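Local coordinates for protein silicatein alpha (Tethya aurantium, PDB 6ZQ3) that probably directs silica formation in sponge spicules, as the mature form of a papain-family (peptidase C1) hydrolase, at residues A[21-26]-A[53-58]; A[37-40]-A[46-49]; A[69-74]-A[133-138]; A[122-127]-A[211-216]. One frame throughout, in Å; residues are numbered along the deposited sequence.

Overall arrangement
All four contacts lie within the papain-family fold of the mature protein. Interaction 1 joins the loop leading into helix 26-43 to helix 51-57, and interaction 2, about 19 Å away between centres, is nested inside the loop it closes. Interactions 3 and 4 come later, alternate along the chain and lie about 11 Å apart between centres. A probable hydrogen bond, Ser214 N to Ala135 O at 2.9 Å, joins them. Interaction 3 touches each of the others, through Ala74, Pro133 and Ser214 among other residues. Interactions 1 and 2 lie in the helical half, 3 spans the seam and 4 lies in the sheet-rich half, with Ile38 of interaction 2 also touching Pro216 of interaction 4.

Interaction 1: A[21-26]-A[53-58]; sequences GDCGAS and NIIDCS
Ala25, at the N-cap of helix 26-43, faces Ile55 near the end of helix 51-57 with their CA atoms 7.2 Å apart, the irregular segment 21-26 passing beside the helix. An inverse gamma turn centred on Gly24 bends the loop here, with a weak hydrogen bond from Ala25 N to Cys23 O, and both Cys23 and Ala25 direct their CB atoms at the helix. One isoleucine branch makes the whole contact. Ile55 has CG1 anti to its carbonyl carbon (chi1 -76°), which sends the delta methyl out to the loop. There the Ala25 methyl points end-on into the flank of the CG1-CD1 bond, with Ile55 CD1 a tight 3.4 Å and Ile55 CG1 3.8 Å from Ala25 CB. The same CD1 lies 4.1 Å from the sulfur SG of Cys23, which is tied by a disulfide to Cys66. Tyr27 and Phe92 also touch Ile55. Behind the contact, Ser58 ends the helix: its OG donates to Ile54 O at 2.8 Å, while its backbone N reaches that oxygen from the opposite face of the carbonyl plane. Ser26, next to Ala25, probably stands where papain-type proteases carry their nucleophilic cysteine. With no hydrogen bond between the segments, the loop before that position meets helix 51-57 through methyl and sulfur surfaces alone, its path fixed further by the Cys23-Cys66 disulfide.

Interaction 2: A[37-40]-A[46-49]; sequences GINA and LTYL
Asn39 extends its side chain with CG opposite the backbone N (chi1 178°), and Thr47 turns OG1 to the side of its own N (chi1 -44°), which brings amide and hydroxyl to face one another. They do not quite close: Asn39 ND2 and Thr47 OG1 stay 3.8 Å apart, the two side chains crossing at a slant. A water does the joining instead. It accepts from Asn39 ND2 at 3.2 Å and from the backbone N of Thr47 at 2.9 Å, bridging helix and loop. The contact belongs to the helical domain of the papain fold, where the chain leaves the long helix 26-43, turns back beside its last turns and heads for helix 51-57. The return is close, with the CA atoms of Ala40 and Leu46 4.4 Å apart. Although the CB of Leu46 points away from the helix, the side chain bends at CG so that CD1 comes back to the Ala40 methyl, Leu46 CD1 to Ala40 CB measuring 3.6 Å. Farther on, Leu49 N is hydrogen-bonded to Glu36 OE2 of the same helix, and Leu49 and Asn39 both touch Ala108 of strand 106-108.

Interaction 3: A[69-74]-A[133-138]; sequences GNMYVA and PVAVAI
Met71 lays its side chain along strand 134-138, covering Ala135 with its middle and the peptide beyond with its terminal methyl. The strand sends the CB atoms of Ala135 and Ala137 toward helix 71-80 and that of Val136 away, so two methyls with a stretch of backbone between them form the surface that Met71 meets. Met71 CG rests against Ala135 CB at 3.9 Å. From there the chain is bent twice, at chi2 (75°) and again at chi3 (71°), and this folding carries CE onward along the strand, toward Ala137. Met71 CE lies 4.0 Å from Val136 C and 4.1 Å from Ala137 CB, bridging from one alanine to the next by way of the peptide. No hydrogen bond links the two segments; the contact is van der Waals, apolar at Ala135 and Ala137 and methyl on peptide at Val136. Just ahead of Met71, Asn70 turns back on the chain, its ND2 donating to Gly69 O at 3.1 Å from above the carbonyl plane, with the oxygen near the plane of the Asn70 amide. Ser30 of helix 26-43 touches both Met71 and Ala135, and Ala166 of strand 165-173 also meets Met71, while Val136 on the other side of the strand packs on Ile169. A helix of the helical half thus meets a strand of the sheet-rich half at the domain interface of the papain fold, consistent with the wall of the S2 subsite in papain-like proteases.

Interaction 4: A[122-127]-A[211-216]; sequences SDLEAA and SDASYP
Leu124 and Ala127, three residues apart on helix 121-130, face Ala213 and Tyr215, two residues apart. Helix 121-130 packs within the sheet-rich domain of the papain fold, against the segment that leads into the C-terminal strand 214-217, and the segments share no hydrogen bond. The aliphatic part of the contact is a meeting of methyls. Leu124 has CG trans to its backbone N (chi1 177°), an extended form that carries CD1 from the flank of the helix to the strand side, where it stops 4.1 Å from CB of Ala213. Val134 of strand 134-138 touches Leu124, Ala127 and Ala213 and so lines the same apolar core, and Trp181 covers Leu124 from strand 180-184. Backbone bonds hold each side separately: those of the helix are its own, while Ala213 and Tyr215 pair with Ile116 and Val114. Within the helix, Ala126 N donates to Ser122 O at 3.0 Å and Ala127 N to Asp123 O at 2.9 Å. Ser214 bonds through its backbone to Ala135, while its side chain, with CB pointing away from the helix, touches Met71 and Phe75. The aromatic part is a single approach. Tyr215 takes the crowded position for its ring, CG lying between the backbone N and the carbonyl carbon (chi1 58°), and the ring thereby projects to the helix beside Val131. The methyl of Ala127 comes to it obliquely, CB lying 3.9 Å from CE1 of Tyr215.

Interaction 1: A[21-26]-A[53-58]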
ATOM      1  N   GLY A  21      13.875  -1.533  -3.634  1.00 51.88           N
ATOM      2  CA  GLY A  21      15.152  -2.101  -4.019  1.00 49.37           C
ATOM      3  C   GLY A  21      14.950  -3.496  -4.564  1.00 52.69           C
ATOM      4  O   GLY A  21      13.929  -3.789  -5.202  1.00 45.07           O
ATOM      5  N   ASP A  22      15.920  -4.358  -4.261  1.00 56.70           N
ATOM      6  CA  ASP A  22      15.867  -5.756  -4.600  1.00 59.45           C
ATOM      7  C   ASP A  22      15.120  -6.601  -3.548  1.00 63.57           C
ATOM      8  O   ASP A  22      15.146  -7.832  -3.614  1.00 72.80           O
ATOM      9  CB  ASP A  22      17.287  -6.288  -4.772  1.00 63.45           C
ATOM     10  CG  ASP A  22      17.320  -7.635  -5.472  1.00 72.45           C
ATOM     11  OD1 ASP A  22      16.448  -7.849  -6.344  1.00 79.44           O
ATOM     12  OD2 ASP A  22      18.192  -8.491  -5.159  1.00 73.26           O
ATOM     13  N   CYS A  23      14.444  -5.958  -2.597  1.00 62.21           N
ATOM     14  CA  CYS A  23      13.693  -6.660  -1.539  1.00 64.74           C
ATOM     15  C   CYS A  23      12.203  -6.781  -1.898  1.00 62.43           C
ATOM     16  O   CYS A  23      11.557  -5.786  -2.206  1.00 69.80           O
ATOM     17  CB  CYS A  23      13.885  -5.923  -0.206  1.00 67.04           C
ATOM     18  SG  CYS A  23      12.799  -6.412   1.152  1.00 74.20           S
ATOM     19  N   GLY A  24      11.663  -8.001  -1.851  1.00 57.11           N
ATOM     20  CA  GLY A  24      10.309  -8.289  -2.336  1.00 54.09           C
ATOM     21  C   GLY A  24       9.227  -8.018  -1.307  1.00 54.39           C
ATOM     22  O   GLY A  24       8.442  -8.906  -0.996  1.00 61.87           O
ATOM     23  N   ALA A  25       9.170  -6.781  -0.820  1.00 51.56           N
ATOM     24  CA  ALA A  25       8.361  -6.381   0.336  1.00 50.69           C
ATOM     25  C   ALA A  25       7.267  -5.355   0.008  1.00 49.86           C
ATOM     26  O   ALA A  25       7.000  -4.454   0.806  1.00 55.94           O
ATOM     27  CB  ALA A  25       9.279  -5.787   1.399  1.00 50.82           C
ATOM     28  N   SER A  26       6.626  -5.466  -1.142  1.00 45.57           N
ATOM     29  CA  SER A  26       5.508  -4.568  -1.443  1.00 46.29           C
ATOM     30  C   SER A  26       4.412  -4.631  -0.378  1.00 39.98           C
ATOM     31  O   SER A  26       3.868  -3.600   0.025  1.00 35.35           O
ATOM     32  CB  SER A  26       4.910  -4.832  -2.839  1.00 47.19           C
ATOM     33  OG  SER A  26       4.615  -6.197  -3.045  1.00 46.90           O
ATOM     34  N   ASN A  53      10.644  -1.811   9.706  1.00 43.84           N
ATOM     35  CA  ASN A  53      10.073  -2.306  10.962  1.00 46.33           C
ATOM     36  C   ASN A  53       9.229  -3.539  10.691  1.00 47.42           C
ATOM     37  O   ASN A  53       9.389  -4.550  11.363  1.00 51.95           O
ATOM     38  CB  ASN A  53       9.221  -1.203  11.600  1.00 46.18           C
ATOM     39  CG  ASN A  53       8.926  -1.449  13.043  1.00 44.56           C
ATOM     40  OD1 ASN A  53       8.559  -0.534  13.763  1.00 44.49           O
ATOM     41  ND2 ASN A  53       9.081  -2.685  13.477  1.00 48.49           N
ATOM     42  N   ILE A  54       8.361  -3.446   9.684  1.00 46.12           N
ATOM     43  CA  ILE A  54       7.465  -4.531   9.322  1.00 50.65           C
ATOM     44  C   ILE A  54       8.263  -5.703   8.762  1.00 51.51           C
ATOM     45  O   ILE A  54       7.934  -6.870   9.010  1.00 53.57           O
ATOM     46  CB  ILE A  54       6.427  -4.104   8.259  1.00 49.66           C
ATOM     47  CG1 ILE A  54       5.221  -3.426   8.890  1.00 58.36           C
ATOM     48  CG2 ILE A  54       5.885  -5.308   7.529  1.00 50.30           C
ATOM     49  CD1 ILE A  54       5.529  -2.114   9.553  1.00 62.88           C
ATOM     50  N   ILE A  55       9.286  -5.402   7.975  1.00 48.19           N
ATOM     51  CA  ILE A  55      10.092  -6.472   7.374  1.00 51.37           C
ATOM     52  C   ILE A  55      10.844  -7.251   8.440  1.00 46.65           C
ATOM     53  O   ILE A  55      10.734  -8.476   8.500  1.00 40.01           O
ATOM     54  CB  ILE A  55      11.065  -5.947   6.292  1.00 51.65           C
ATOM     55  CG1 ILE A  55      10.277  -5.636   5.022  1.00 51.15           C
ATOM     56  CG2 ILE A  55      12.133  -6.984   5.964  1.00 53.10           C
ATOM     57  CD1 ILE A  55      10.867  -4.524   4.180  1.00 55.25           C
ATOM     58  N   ASP A  56      11.586  -6.537   9.281  1.00 44.98           N
ATOM     59  CA  ASP A  56      12.332  -7.185  10.343  1.00 47.16           C
ATOM     60  C   ASP A  56      11.482  -7.959  11.354  1.00 48.23           C
ATOM     61  O   ASP A  56      11.928  -9.011  11.822  1.00 56.62           O
ATOM     62  CB  ASP A  56      13.189  -6.170  11.102  1.00 47.42           C
ATOM     63  CG  ASP A  56      14.213  -5.528  10.228  1.00 46.87           C
ATOM     64  OD1 ASP A  56      14.479  -6.081   9.134  1.00 44.05           O
ATOM     65  OD2 ASP A  56      14.747  -4.471  10.621  1.00 48.10           O
ATOM     66  N   CYS A  57      10.292  -7.468  11.705  1.00 45.01           N
ATOM     67  CA  CYS A  57       9.628  -7.942  12.953  1.00 46.10           C
ATOM     68  C   CYS A  57       8.339  -8.734  12.784  1.00 46.69           C
ATOM     69  O   CYS A  57       7.816  -9.251  13.761  1.00 50.83           O
ATOM     70  CB  CYS A  57       9.349  -6.770  13.894  1.00 43.53           C
ATOM     71  SG  CYS A  57      10.713  -5.593  14.045  1.00 52.98           S
ATOM     72  N   SER A  58       7.819  -8.845  11.571  1.00 46.33           N
ATOM     73  CA  SER A  58       6.559  -9.544  11.385  1.00 45.92           C
ATOM     74  C   SER A  58       6.713 -10.991  10.912  1.00 45.43           C
ATOM     75  O   SER A  58       5.741 -11.589  10.469  1.00 45.01           O
ATOM     76  CB  SER A  58       5.657  -8.758  10.419  1.00 47.22           C
ATOM     77  OG  SER A  58       6.068  -8.913   9.075  1.00 47.95           O
TER

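Interaction 2: A[37-40]-A[46-49]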
ATOM      1  N   GLY A  37      -1.596   7.392   5.627  1.00 45.58           N
ATOM      2  CA  GLY A  37      -2.695   8.211   5.162  1.00 46.50           C
ATOM      3  C   GLY A  37      -3.700   8.422   6.245  1.00 45.66           C
ATOM      4  O   GLY A  37      -3.941   9.537   6.666  1.00 49.33           O
ATOM      5  N   ILE A  38      -4.253   7.321   6.717  1.00 49.80           N
ATOM      6  CA  ILE A  38      -5.208   7.314   7.826  1.00 51.61           C
ATOM      7  C   ILE A  38      -4.735   8.162   9.019  1.00 48.23           C
ATOM      8  O   ILE A  38      -5.500   8.896   9.629  1.00 43.79           O
ATOM      9  CB  ILE A  38      -5.432   5.871   8.301  1.00 55.69           C
ATOM     10  CG1 ILE A  38      -6.505   5.136   7.459  1.00 61.99           C
ATOM     11  CG2 ILE A  38      -5.907   5.870   9.733  1.00 64.06           C
ATOM     12  CD1 ILE A  38      -6.375   5.204   5.942  1.00 62.47           C
ATOM     13  N   ASN A  39      -3.463   8.018   9.349  1.00 45.62           N
ATOM     14  CA  ASN A  39      -2.860   8.720  10.442  1.00 44.67           C
ATOM     15  C   ASN A  39      -2.734  10.212  10.162  1.00 43.80           C
ATOM     16  O   ASN A  39      -3.001  11.026  11.014  1.00 44.51           O
ATOM     17  CB  ASN A  39      -1.474   8.126  10.710  1.00 51.17           C
ATOM     18  CG  ASN A  39      -0.751   8.845  11.820  1.00 57.73           C
ATOM     19  OD1 ASN A  39      -1.123   8.720  12.991  1.00 62.00           O
ATOM     20  ND2 ASN A  39       0.257   9.639  11.462  1.00 59.64           N
ATOM     21  N   ALA A  40      -2.307  10.551   8.955  1.00 42.54           N
ATOM     22  CA  ALA A  40      -2.129  11.915   8.544  1.00 42.17           C
ATOM     23  C   ALA A  40      -3.452  12.707   8.500  1.00 44.21           C
ATOM     24  O   ALA A  40      -3.501  13.877   8.858  1.00 45.28           O
ATOM     25  CB  ALA A  40      -1.468  11.926   7.183  1.00 42.00           C
ATOM     26  N   LEU A  46       1.415  14.507   8.480  1.00 65.05           N
ATOM     27  CA  LEU A  46       1.893  13.372   7.716  1.00 64.84           C
ATOM     28  C   LEU A  46       3.201  12.909   8.338  1.00 61.10           C
ATOM     29  O   LEU A  46       4.130  13.686   8.458  1.00 61.40           O
ATOM     30  CB  LEU A  46       2.101  13.800   6.268  1.00 67.91           C
ATOM     31  CG  LEU A  46       2.482  12.768   5.213  1.00 65.11           C
ATOM     32  CD1 LEU A  46       1.425  11.683   5.081  1.00 64.57           C
ATOM     33  CD2 LEU A  46       2.652  13.522   3.907  1.00 66.51           C
ATOM     34  N   THR A  47       3.257  11.654   8.765  1.00 59.00           N
ATOM     35  CA  THR A  47       4.480  11.078   9.301  1.00 58.02           C
ATOM     36  C   THR A  47       4.888   9.901   8.449  1.00 53.78           C
ATOM     37  O   THR A  47       4.126   8.966   8.267  1.00 48.57           O
ATOM     38  CB  THR A  47       4.296  10.562  10.746  1.00 63.13           C
ATOM     39  OG1 THR A  47       3.555  11.512  11.516  1.00 67.10           O
ATOM     40  CG2 THR A  47       5.644  10.336  11.400  1.00 66.16           C
ATOM     41  N   TYR A  48       6.138   9.902   7.998  1.00 57.75           N
ATOM     42  CA  TYR A  48       6.659   8.778   7.230  1.00 57.04           C
ATOM     43  C   TYR A  48       6.819   7.615   8.210  1.00 53.46           C
ATOM     44  O   TYR A  48       7.397   7.780   9.284  1.00 51.25           O
ATOM     45  CB  TYR A  48       8.002   9.131   6.594  1.00 58.71           C
ATOM     46  N   LEU A  49       6.309   6.443   7.842  1.00 51.86           N
ATOM     47  CA  LEU A  49       6.365   5.256   8.724  1.00 50.37           C
ATOM     48  C   LEU A  49       7.339   4.205   8.174  1.00 50.87           C
ATOM     49  O   LEU A  49       7.725   4.265   6.999  1.00 50.44           O
ATOM     50  CB  LEU A  49       4.983   4.625   8.887  1.00 49.70           C
ATOM     51  CG  LEU A  49       3.939   5.496   9.580  1.00 49.40           C
ATOM     52  CD1 LEU A  49       2.619   4.754   9.549  1.00 49.35           C
ATOM     53  CD2 LEU A  49       4.363   5.866  11.006  1.00 48.97           C
TER
HETATM   54  O   HOH W   1       1.095   9.683   8.391  1.00 48.46           O

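Interaction 3: A[69-74]-A[133-138]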
ATOM      1  N   GLY A  69       4.887 -11.508   1.653  1.00 54.77           N
ATOM      2  CA  GLY A  69       3.961 -11.464   2.790  1.00 54.15           C
ATOM      3  C   GLY A  69       2.634 -10.782   2.449  1.00 52.71           C
ATOM      4  O   GLY A  69       2.352 -10.574   1.299  1.00 48.52           O
ATOM      5  N   ASN A  70       1.834 -10.454   3.463  1.00 52.06           N
ATOM      6  CA  ASN A  70       0.519  -9.823   3.313  1.00 58.54           C
ATOM      7  C   ASN A  70       0.404  -8.469   3.994  1.00 53.02           C
ATOM      8  O   ASN A  70       1.112  -8.182   4.944  1.00 59.68           O
ATOM      9  CB  ASN A  70      -0.553 -10.682   3.999  1.00 64.01           C
ATOM     10  CG  ASN A  70      -0.820 -11.960   3.277  1.00 71.46           C
ATOM     11  OD1 ASN A  70      -1.622 -12.765   3.726  1.00 78.79           O
ATOM     12  ND2 ASN A  70      -0.162 -12.159   2.142  1.00 82.54           N
ATOM     13  N   MET A  71      -0.565  -7.678   3.550  1.00 51.07           N
ATOM     14  CA  MET A  71      -1.013  -6.514   4.325  1.00 49.70           C
ATOM     15  C   MET A  71      -1.675  -6.942   5.649  1.00 45.63           C
ATOM     16  O   MET A  71      -1.331  -6.386   6.689  1.00 38.18           O
ATOM     17  CB  MET A  71      -1.964  -5.653   3.509  1.00 50.44           C
ATOM     18  CG  MET A  71      -1.288  -4.999   2.302  1.00 56.97           C
ATOM     19  SD  MET A  71      -0.953  -6.102   0.918  1.00 59.05           S
ATOM     20  CE  MET A  71      -2.618  -6.374   0.317  1.00 56.15           C
ATOM     21  N   TYR A  72      -2.626  -7.869   5.598  1.00 42.16           N
ATOM     22  CA  TYR A  72      -3.315  -8.314   6.805  1.00 43.42           C
ATOM     23  C   TYR A  72      -2.332  -8.613   7.933  1.00 42.83           C
ATOM     24  O   TYR A  72      -2.380  -8.000   8.999  1.00 41.86           O
ATOM     25  CB  TYR A  72      -4.168  -9.550   6.509  1.00 45.47           C
ATOM     26  CG  TYR A  72      -4.664 -10.262   7.748  1.00 45.74           C
ATOM     27  N   VAL A  73      -1.443  -9.564   7.677  1.00 42.39           N
ATOM     28  CA  VAL A  73      -0.437  -9.982   8.630  1.00 41.97           C
ATOM     29  C   VAL A  73       0.460  -8.811   9.110  1.00 42.08           C
ATOM     30  O   VAL A  73       0.893  -8.815  10.243  1.00 41.73           O
ATOM     31  CB  VAL A  73       0.423 -11.094   8.003  1.00 43.67           C
ATOM     32  CG1 VAL A  73       1.577 -11.449   8.922  1.00 48.27           C
ATOM     33  CG2 VAL A  73      -0.422 -12.331   7.668  1.00 42.36           C
ATOM     34  N   ALA A  74       0.728  -7.818   8.263  1.00 45.17           N
ATOM     35  CA  ALA A  74       1.443  -6.584   8.694  1.00 51.61           C
ATOM     36  C   ALA A  74       0.611  -5.732   9.665  1.00 50.35           C
ATOM     37  O   ALA A  74       1.133  -5.125  10.608  1.00 53.48           O
ATOM     38  CB  ALA A  74       1.860  -5.733   7.488  1.00 49.21           C
ATOM     39  N   PRO A 133      -6.543   6.378   1.755  1.00 44.09           N
ATOM     40  CA  PRO A 133      -5.765   5.489   0.904  1.00 42.38           C
ATOM     41  C   PRO A 133      -5.925   4.036   1.333  1.00 42.97           C
ATOM     42  O   PRO A 133      -5.856   3.744   2.530  1.00 49.90           O
ATOM     43  CB  PRO A 133      -4.330   5.962   1.127  1.00 42.03           C
ATOM     44  CG  PRO A 133      -4.455   7.394   1.538  1.00 40.67           C
ATOM     45  CD  PRO A 133      -5.735   7.490   2.293  1.00 40.03           C
ATOM     46  N   VAL A 134      -6.144   3.152   0.359  1.00 41.39           N
ATOM     47  CA  VAL A 134      -6.458   1.747   0.584  1.00 39.32           C
ATOM     48  C   VAL A 134      -5.363   0.862   0.010  1.00 39.95           C
ATOM     49  O   VAL A 134      -4.941   1.032  -1.129  1.00 46.87           O
ATOM     50  CB  VAL A 134      -7.800   1.390  -0.065  1.00 40.87           C
ATOM     51  CG1 VAL A 134      -8.164  -0.084   0.120  1.00 42.61           C
ATOM     52  CG2 VAL A 134      -8.883   2.260   0.535  1.00 44.48           C
ATOM     53  N   ALA A 135      -4.917  -0.095   0.804  1.00 39.23           N
ATOM     54  CA  ALA A 135      -3.912  -1.012   0.383  1.00 41.14           C
ATOM     55  C   ALA A 135      -4.602  -2.048  -0.483  1.00 42.99           C
ATOM     56  O   ALA A 135      -5.662  -2.562  -0.129  1.00 38.65           O
ATOM     57  CB  ALA A 135      -3.252  -1.648   1.585  1.00 43.65           C
ATOM     58  N   VAL A 136      -4.020  -2.289  -1.657  1.00 47.20           N
ATOM     59  CA  VAL A 136      -4.464  -3.338  -2.575  1.00 47.30           C
ATOM     60  C   VAL A 136      -3.305  -4.237  -3.038  1.00 47.14           C
ATOM     61  O   VAL A 136      -2.134  -3.917  -2.852  1.00 44.55           O
ATOM     62  CB  VAL A 136      -5.123  -2.741  -3.829  1.00 47.43           C
ATOM     63  CG1 VAL A 136      -6.288  -1.826  -3.462  1.00 44.36           C
ATOM     64  CG2 VAL A 136      -4.082  -2.021  -4.694  1.00 50.00           C
ATOM     65  N   ALA A 137      -3.660  -5.365  -3.637  1.00 49.08           N
ATOM     66  CA  ALA A 137      -2.719  -6.206  -4.373  1.00 51.24           C
ATOM     67  C   ALA A 137      -3.263  -6.543  -5.761  1.00 54.11           C
ATOM     68  O   ALA A 137      -4.472  -6.718  -5.964  1.00 50.25           O
ATOM     69  CB  ALA A 137      -2.440  -7.485  -3.625  1.00 51.67           C
ATOM     70  N   ILE A 138      -2.347  -6.662  -6.714  1.00 57.63           N
ATOM     71  CA  ILE A 138      -2.718  -6.914  -8.099  1.00 56.90           C
ATOM     72  C   ILE A 138      -1.878  -8.012  -8.695  1.00 59.75           C
ATOM     73  O   ILE A 138      -0.910  -8.501  -8.081  1.00 59.06           O
ATOM     74  CB  ILE A 138      -2.547  -5.664  -8.965  1.00 54.59           C
ATOM     75  CG1 ILE A 138      -1.087  -5.225  -8.976  1.00 57.01           C
ATOM     76  CG2 ILE A 138      -3.441  -4.539  -8.460  1.00 53.53           C
ATOM     77  CD1 ILE A 138      -0.847  -4.062  -9.902  1.00 63.29           C
TER

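Interaction 4: A[122-127]-A[211-216]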
ATOM      1  N   SER A 122     -17.099  -0.645  -6.276  1.00 56.33           N
ATOM      2  CA  SER A 122     -17.943   0.432  -5.738  1.00 56.89           C
ATOM      3  C   SER A 122     -17.762   0.576  -4.215  1.00 53.45           C
ATOM      4  O   SER A 122     -17.795   1.682  -3.698  1.00 59.00           O
ATOM      5  CB  SER A 122     -19.397   0.179  -6.081  1.00 54.24           C
ATOM      6  OG  SER A 122     -19.796  -1.057  -5.536  1.00 58.47           O
ATOM      7  N   ASP A 123     -17.425  -0.535  -3.568  1.00 51.86           N
ATOM      8  CA  ASP A 123     -17.127  -0.541  -2.148  1.00 55.19           C
ATOM      9  C   ASP A 123     -15.708   0.017  -2.001  1.00 54.02           C
ATOM     10  O   ASP A 123     -15.416   0.752  -1.059  1.00 47.94           O
ATOM     11  CB  ASP A 123     -17.205  -1.958  -1.582  1.00 57.30           C
ATOM     12  N   LEU A 124     -14.832  -0.339  -2.944  1.00 52.31           N
ATOM     13  CA  LEU A 124     -13.462   0.148  -2.946  1.00 54.22           C
ATOM     14  C   LEU A 124     -13.445   1.678  -3.135  1.00 55.78           C
ATOM     15  O   LEU A 124     -12.726   2.386  -2.431  1.00 58.19           O
ATOM     16  CB  LEU A 124     -12.639  -0.561  -4.029  1.00 58.47           C
ATOM     17  CG  LEU A 124     -11.178  -0.136  -4.254  1.00 58.42           C
ATOM     18  CD1 LEU A 124     -10.372  -0.051  -2.969  1.00 56.13           C
ATOM     19  CD2 LEU A 124     -10.505  -1.101  -5.220  1.00 59.89           C
ATOM     20  N   GLU A 125     -14.256   2.188  -4.054  1.00 54.33           N
ATOM     21  CA  GLU A 125     -14.325   3.637  -4.277  1.00 57.13           C
ATOM     22  C   GLU A 125     -14.870   4.320  -3.038  1.00 53.70           C
ATOM     23  O   GLU A 125     -14.325   5.307  -2.574  1.00 54.46           O
ATOM     24  CB  GLU A 125     -15.192   3.988  -5.497  1.00 61.33           C
ATOM     25  N   ALA A 126     -15.928   3.762  -2.478  1.00 53.89           N
ATOM     26  CA  ALA A 126     -16.492   4.294  -1.251  1.00 51.16           C
ATOM     27  C   ALA A 126     -15.434   4.360  -0.141  1.00 46.29           C
ATOM     28  O   ALA A 126     -15.372   5.339   0.598  1.00 48.94           O
ATOM     29  CB  ALA A 126     -17.709   3.470  -0.824  1.00 51.04           C
ATOM     30  N   ALA A 127     -14.584   3.340  -0.028  1.00 47.30           N
ATOM     31  CA  ALA A 127     -13.500   3.368   0.975  1.00 45.01           C
ATOM     32  C   ALA A 127     -12.514   4.478   0.692  1.00 48.47           C
ATOM     33  O   ALA A 127     -12.127   5.217   1.596  1.00 47.15           O
ATOM     34  CB  ALA A 127     -12.773   2.047   1.026  1.00 44.47           C
ATOM     35  N   SER A 211      -9.879  -7.462  -5.297  1.00 48.39           N
ATOM     36  CA  SER A 211      -9.925  -8.802  -4.675  1.00 47.40           C
ATOM     37  C   SER A 211      -9.483  -8.875  -3.197  1.00 47.40           C
ATOM     38  O   SER A 211     -10.089  -9.597  -2.423  1.00 49.06           O
ATOM     39  CB  SER A 211      -9.086  -9.803  -5.491  1.00 50.31           C
ATOM     40  OG  SER A 211      -9.637  -9.974  -6.791  1.00 56.45           O
ATOM     41  N   ASP A 212      -8.418  -8.151  -2.835  1.00 49.75           N
ATOM     42  CA  ASP A 212      -7.817  -8.166  -1.493  1.00 48.50           C
ATOM     43  C   ASP A 212      -7.384  -6.751  -1.047  1.00 48.87           C
ATOM     44  O   ASP A 212      -6.185  -6.461  -0.813  1.00 43.41           O
ATOM     45  CB  ASP A 212      -6.608  -9.124  -1.449  1.00 51.60           C
ATOM     46  N   ALA A 213      -8.368  -5.867  -0.955  1.00 46.70           N
ATOM     47  CA  ALA A 213      -8.128  -4.507  -0.524  1.00 45.30           C
ATOM     48  C   ALA A 213      -8.483  -4.368   0.959  1.00 50.09           C
ATOM     49  O   ALA A 213      -9.459  -4.931   1.442  1.00 46.57           O
ATOM     50  CB  ALA A 213      -8.965  -3.559  -1.346  1.00 43.68           C
ATOM     51  N   SER A 214      -7.681  -3.604   1.679  1.00 51.01           N
ATOM     52  CA  SER A 214      -7.929  -3.382   3.066  1.00 49.27           C
ATOM     53  C   SER A 214      -7.395  -2.028   3.501  1.00 51.48           C
ATOM     54  O   SER A 214      -6.600  -1.373   2.816  1.00 50.29           O
ATOM     55  CB  SER A 214      -7.278  -4.491   3.881  1.00 53.12           C
ATOM     56  OG  SER A 214      -5.865  -4.414   3.807  1.00 57.02           O
ATOM     57  N   TYR A 215      -7.833  -1.602   4.666  1.00 50.13           N
ATOM     58  CA  TYR A 215      -7.205  -0.462   5.284  1.00 50.13           C
ATOM     59  C   TYR A 215      -7.274  -0.613   6.795  1.00 47.37           C
ATOM     60  O   TYR A 215      -8.122  -1.336   7.312  1.00 47.37           O
ATOM     61  CB  TYR A 215      -7.850   0.837   4.796  1.00 49.92           C
ATOM     62  CG  TYR A 215      -9.325   0.933   5.056  1.00 51.77           C
ATOM     63  CD1 TYR A 215     -10.245   0.420   4.154  1.00 55.01           C
ATOM     64  CD2 TYR A 215      -9.802   1.531   6.210  1.00 54.22           C
ATOM     65  CE1 TYR A 215     -11.602   0.511   4.391  1.00 56.41           C
ATOM     66  CE2 TYR A 215     -11.155   1.611   6.463  1.00 55.50           C
ATOM     67  CZ  TYR A 215     -12.046   1.100   5.554  1.00 57.03           C
ATOM     68  OH  TYR A 215     -13.390   1.215   5.806  1.00 66.68           O
ATOM     69  N   PRO A 216      -6.362   0.057   7.508  1.00 44.56           N
ATOM     70  CA  PRO A 216      -6.306  -0.076   8.955  1.00 44.23           C
ATOM     71  C   PRO A 216      -7.254   0.875   9.681  1.00 43.60           C
ATOM     72  O   PRO A 216      -7.633   1.869   9.126  1.00 41.89           O
ATOM     73  CB  PRO A 216      -4.836   0.240   9.269  1.00 43.90           C
ATOM     74  CG  PRO A 216      -4.454   1.187   8.211  1.00 49.56           C
ATOM     75  CD  PRO A 216      -5.197   0.769   6.970  1.00 44.46           C
TER